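Local coordinates for ssDNA binding protein (Aeropyrum pernix, PDB 4PSN) that binds single-stranded DNA, which is probably entrapped in a tunnel system between its subunits, at the interface of chains A and B and the interface of chains A and C. Coordinates in Å, arbitrary orientation; residue numbers count along the deposited sequence, not the author numbering. Chains: chain A/B/C, ssDNA binding protein.

Contact 1: the interface of chains A and B. Residues chain A 173, 208, 211, 215; chain B 173, 175, 208, 211-212, 215.
Helices 206-218 of chains A and B pack against each other, and strand 172-180 of chain B comes up beside the helix of chain A. B:Arg211 grips A:Glu208 side-on, its NH2 giving a hydrogen bond of 2.7 Å to OE1 on the syn lone pair of that oxygen. Its NE reaches the other carboxylate oxygen, OE2, at 2.8 Å, and the two flat groups lie nearly coplanar, 27° apart. B:Arg211 starts with CG anti to the backbone N (chi1 179°) and then bends at chi2 and chi3, which turns this NE edge toward the carboxylate.

The twin pair is looser. A:Arg211 NH1 meets the anti lone pair of B:Glu208 OE2 at 3.0 Å, while NE turns back to its own chain and binds A:Glu215 OE2 from above the carboxylate plane. Water 1 lies at the guanidinium edge and joins NH1 and NH2 to A:Glu208 OE2 and to the backbone O of B:Glu208. Over one guanidinium face sits the methyl CD2 of B:Leu173, 3.4 Å from CZ of A:Arg211. A:Glu215 OE2 also accepts from the amine NZ of B:Lys175 at 2.9 Å, although this lysine is poorly ordered. Lying between these two donors, the carboxylate would probably offset the nearness of their like charges. The patch probably helps to tie together the C-terminal domains of two subunits, through a network of salt bridges.

Contact 2: the interface of chains A and C. Residues chain A 44-45, 48; chain C 203.
Helix 40-61 of chain A meets the short strand 202-203 of chain C, A:Ala44 and A:Gly48 keeping the helix surface low beside the longer A:Met45, and C:Asn203 lies over the turn from A:Ala44 to A:Gly48. The asparagine points its carboxamide along this turn. Its CB rests on the backbone carbonyl of A:Ala44, 3.3 Å from O, while the methyl CB of A:Ala44 lies 4.0 Å from the backbone O of C:Asn203. With CG anti to its own carbonyl carbon (chi1 -56°) and chi2 at -87°, the amide spreads its two ends toward different residues. The nitrogen ND2 goes to selenomethionine A:Met45, lying 3.3 Å from CG and 3.4 Å from CA, and the two side chains meet at a slant. The oxygen OD1 turns the other way, to CA of A:Gly48 at 3.5 Å. Lacking a side chain, the glycine lets the amide come down close to the helix backbone, with CG of C:Asn203 4.0 Å from that CA. The contacts described here are van der Waals ones, so the shape of the helix surface contributes to the fit.

Replacing C:Asn203 by an alanine would probably leave a gap over A:Met45 and A:Gly48 where the carboxamide had packed. The site lies on the long helix of the N-terminal part of chain A, where it receives the segment of chain C that connects helix 186-198 to helix 206-218.

Contact 1: the interface of chains A and B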
ATOM      1  N   LEU A 173      24.939  -0.077  11.805  1.00 19.66           N
ATOM      2  CA  LEU A 173      25.517   1.225  12.115  1.00 17.09           C
ATOM      3  C   LEU A 173      26.376   1.085  13.377  1.00 19.79           C
ATOM      4  O   LEU A 173      25.886   0.688  14.433  1.00 20.32           O
ATOM      5  CB  LEU A 173      24.408   2.279  12.328  1.00 17.87           C
ATOM      6  CG  LEU A 173      24.938   3.614  12.884  1.00 27.94           C
ATOM      7  CD1 LEU A 173      25.849   4.279  11.865  1.00 26.75           C
ATOM      8  CD2 LEU A 173      23.796   4.544  13.251  1.00 31.57           C
ATOM      9  N   GLU A 208      19.906   4.205   5.794  1.00 17.22           N
ATOM     10  CA  GLU A 208      20.732   4.912   6.761  1.00 17.17           C
ATOM     11  C   GLU A 208      22.189   4.483   6.617  1.00 19.01           C
ATOM     12  O   GLU A 208      23.099   5.321   6.585  1.00 20.62           O
ATOM     13  CB  GLU A 208      20.240   4.618   8.171  1.00 20.05           C
ATOM     14  CG  GLU A 208      18.782   4.963   8.379  1.00 29.48           C
ATOM     15  CD  GLU A 208      18.339   4.720   9.809  1.00 36.88           C
ATOM     16  OE1 GLU A 208      17.743   3.649  10.076  1.00 31.03           O
ATOM     17  OE2 GLU A 208      18.605   5.602  10.665  1.00 32.09           O
ATOM     18  N   ARG A 211      23.719   5.974   3.565  1.00 20.66           N
ATOM     19  CA  ARG A 211      24.050   7.392   3.754  1.00 21.86           C
ATOM     20  C   ARG A 211      25.327   7.597   4.574  1.00 20.94           C
ATOM     21  O   ARG A 211      26.175   8.450   4.244  1.00 17.78           O
ATOM     22  CB  ARG A 211      22.879   8.123   4.416  1.00 23.49           C
ATOM     23  CG  ARG A 211      23.022   9.647   4.428  1.00 22.59           C
ATOM     24  CD  ARG A 211      22.133  10.242   5.516  1.00 22.75           C
ATOM     25  NE  ARG A 211      22.702  10.068   6.855  1.00 22.03           N
ATOM     26  CZ  ARG A 211      22.145   9.363   7.838  1.00 26.31           C
ATOM     27  NH1 ARG A 211      20.999   8.728   7.643  1.00 21.64           N
ATOM     28  NH2 ARG A 211      22.743   9.293   9.023  1.00 21.87           N
ATOM     29  N   GLU A 215      28.738   9.416   3.353  1.00 19.65           N
ATOM     30  CA  GLU A 215      29.245  10.587   4.081  1.00 27.41           C
ATOM     31  C   GLU A 215      30.722  10.387   4.423  1.00 26.33           C
ATOM     32  O   GLU A 215      31.533  11.270   4.240  1.00 23.72           O
ATOM     33  CB  GLU A 215      28.508  10.799   5.396  1.00 26.81           C
ATOM     34  CG  GLU A 215      27.077  11.262   5.303  1.00 33.11           C
ATOM     35  CD  GLU A 215      26.366  11.106   6.645  1.00 41.57           C
ATOM     36  OE1 GLU A 215      26.949  10.470   7.549  1.00 44.39           O
ATOM     37  OE2 GLU A 215      25.231  11.607   6.800  1.00 42.98           O
TER
ATOM     38  N   LEU B 173      19.294  16.904   7.632  0.54 19.77           N
ATOM     39  CA  LEU B 173      20.542  16.436   8.192  0.54 21.36           C
ATOM     40  C   LEU B 173      21.673  17.381   7.806  0.54 22.36           C
ATOM     41  O   LEU B 173      21.938  17.596   6.627  0.54 23.44           O
ATOM     42  CB  LEU B 173      20.844  15.023   7.697  0.54 22.57           C
ATOM     43  CG  LEU B 173      20.772  13.921   8.750  0.54 23.79           C
ATOM     44  CD1 LEU B 173      19.460  13.977   9.489  0.54 32.51           C
ATOM     45  CD2 LEU B 173      20.971  12.554   8.102  0.54 19.04           C
ATOM     46  N   LYS B 175      25.359  17.647   7.506  1.00 24.54           N
ATOM     47  CA  LYS B 175      26.572  16.828   7.412  1.00 31.06           C
ATOM     48  C   LYS B 175      27.772  17.546   8.028  1.00 23.63           C
ATOM     49  O   LYS B 175      27.766  18.771   8.144  1.00 24.32           O
ATOM     50  CB  LYS B 175      26.906  16.543   5.946  1.00 37.00           C
ATOM     51  CG  LYS B 175      25.722  16.119   5.100  1.00 54.73           C
ATOM     52  CD  LYS B 175      25.332  14.690   5.401  1.00 60.55           C
ATOM     53  CE  LYS B 175      24.374  14.162   4.356  1.00 59.80           C
ATOM     54  NZ  LYS B 175      24.509  12.693   4.218  1.00 53.92           N
ATOM     55  N   GLU B 208      15.721   8.962   9.592  1.00 17.78           N
ATOM     56  CA  GLU B 208      17.159   9.178   9.524  1.00 22.78           C
ATOM     57  C   GLU B 208      17.508  10.310  10.477  1.00 23.45           C
ATOM     58  O   GLU B 208      18.505  10.238  11.201  1.00 22.92           O
ATOM     59  CB  GLU B 208      17.608   9.542   8.109  1.00 18.71           C
ATOM     60  CG  GLU B 208      17.196   8.533   7.036  1.00 26.55           C
ATOM     61  CD  GLU B 208      17.719   8.920   5.647  1.00 32.18           C
ATOM     62  OE1 GLU B 208      16.903   9.212   4.746  1.00 34.60           O
ATOM     63  OE2 GLU B 208      18.952   8.935   5.465  1.00 26.57           O
ATOM     64  N   ARG B 211      17.248   9.271  14.234  1.00 21.48           N
ATOM     65  CA  ARG B 211      18.392   8.479  14.681  1.00 25.21           C
ATOM     66  C   ARG B 211      19.600   9.362  15.023  1.00 23.27           C
ATOM     67  O   ARG B 211      20.287   9.139  16.023  1.00 23.27           O
ATOM     68  CB  ARG B 211      18.762   7.461  13.595  1.00 23.25           C
ATOM     69  CG  ARG B 211      19.951   6.588  13.908  1.00 29.60           C
ATOM     70  CD  ARG B 211      19.525   5.185  14.297  1.00 35.73           C
ATOM     71  NE  ARG B 211      18.653   4.556  13.297  1.00 31.26           N
ATOM     72  CZ  ARG B 211      17.738   3.638  13.600  1.00 35.18           C
ATOM     73  NH1 ARG B 211      17.586   3.266  14.862  1.00 33.31           N
ATOM     74  NH2 ARG B 211      16.969   3.105  12.657  1.00 36.15           N
ATOM     75  N   VAL B 212      19.865  10.365  14.191  1.00 21.93           N
ATOM     76  CA  VAL B 212      20.995  11.260  14.433  1.00 18.04           C
ATOM     77  C   VAL B 212      20.779  12.103  15.705  1.00 20.29           C
ATOM     78  O   VAL B 212      21.687  12.260  16.533  1.00 21.62           O
ATOM     79  CB  VAL B 212      21.273  12.171  13.216  1.00 19.48           C
ATOM     80  CG1 VAL B 212      22.219  13.320  13.591  1.00 17.31           C
ATOM     81  CG2 VAL B 212      21.854  11.348  12.046  1.00 21.02           C
ATOM     82  N   GLU B 215      21.330   9.839  18.713  1.00 21.56           N
ATOM     83  CA  GLU B 215      22.724   9.480  18.909  1.00 25.70           C
ATOM     84  C   GLU B 215      23.492  10.676  19.467  1.00 29.57           C
ATOM     85  O   GLU B 215      24.400  10.516  20.278  1.00 22.90           O
ATOM     86  CB  GLU B 215      23.391   9.012  17.619  1.00 28.84           C
ATOM     87  CG  GLU B 215      24.870   8.688  17.840  1.00 46.91           C
ATOM     88  CD  GLU B 215      25.607   8.250  16.580  1.00 63.72           C
ATOM     89  OE1 GLU B 215      24.963   8.134  15.512  1.00 68.42           O
ATOM     90  OE2 GLU B 215      26.841   8.021  16.665  1.00 65.01           O
TER
HETATM   91  O   HOH W   1      20.255   7.904  10.288  1.00 25.94           O

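Contact 2: the interface of chains A and C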
ATOM      1  N   ALA A  44     -14.477   4.587 -16.232  1.00 33.16           N
ATOM      2  CA  ALA A  44     -14.531   3.134 -16.382  1.00 34.59           C
ATOM      3  C   ALA A  44     -14.183   2.745 -17.805  1.00 33.31           C
ATOM      4  O   ALA A  44     -13.523   1.725 -18.044  1.00 29.47           O
ATOM      5  CB  ALA A  44     -15.915   2.605 -16.014  1.00 35.51           C
HETATM    6  N   MSE A  45     -14.640   3.547 -18.759  1.00 26.37           N
HETATM    7  CA  MSE A  45     -14.422   3.208 -20.158  1.00 35.56           C
HETATM    8  C   MSE A  45     -12.986   3.464 -20.549  1.00 33.88           C
HETATM    9  O   MSE A  45     -12.394   2.699 -21.310  1.00 34.11           O
HETATM   10  CB  MSE A  45     -15.333   4.008 -21.073  1.00 41.39           C
HETATM   11  CG  MSE A  45     -16.669   3.359 -21.338  1.00 53.05           C
HETATM   12 SE   MSE A  45     -17.729   4.564 -22.438  1.00101.51          SE
HETATM   13  CE  MSE A  45     -16.382   4.965 -23.804  1.00 53.06           C
ATOM     14  N   GLY A  48     -11.054   0.700 -19.107  1.00 29.07           N
ATOM     15  CA  GLY A  48     -11.434  -0.488 -19.855  1.00 27.85           C
ATOM     16  C   GLY A  48     -10.745  -0.550 -21.198  1.00 30.59           C
ATOM     17  O   GLY A  48     -10.237  -1.605 -21.592  1.00 33.31           O
TER
ATOM     18  N   ASN C 203     -17.857  -1.560 -18.317  1.00 33.76           N
ATOM     19  CA  ASN C 203     -16.535  -1.923 -17.812  1.00 33.22           C
ATOM     20  C   ASN C 203     -16.554  -2.093 -16.293  1.00 31.38           C
ATOM     21  O   ASN C 203     -16.970  -1.192 -15.558  1.00 33.88           O
ATOM     22  CB  ASN C 203     -15.498  -0.881 -18.224  1.00 28.95           C
ATOM     23  CG  ASN C 203     -15.448  -0.665 -19.722  1.00 32.09           C
ATOM     24  OD1 ASN C 203     -14.735  -1.367 -20.436  1.00 38.24           O
ATOM     25  ND2 ASN C 203     -16.201   0.315 -20.206  1.00 33.88           N
TER

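About 47 Å separates the C-alpha centres of contact 1 and contact 2, and chain A takes part in both. It uses the C-terminal helix 206-218 and strand 172-180 in contact 1, but helix 40-61 near its N-terminus in contact 2. The strand 202-203 that chain C brings to contact 2 lies just before helix 206-218, the element that pairs in contact 1, so neighbouring C-terminal segments serve two different partners. Each interface is two-fold symmetric. Together they probably help hold the four-chain assembly together, consistent with intersubunit tunnels for DNA, although neither patch alone shows where DNA runs.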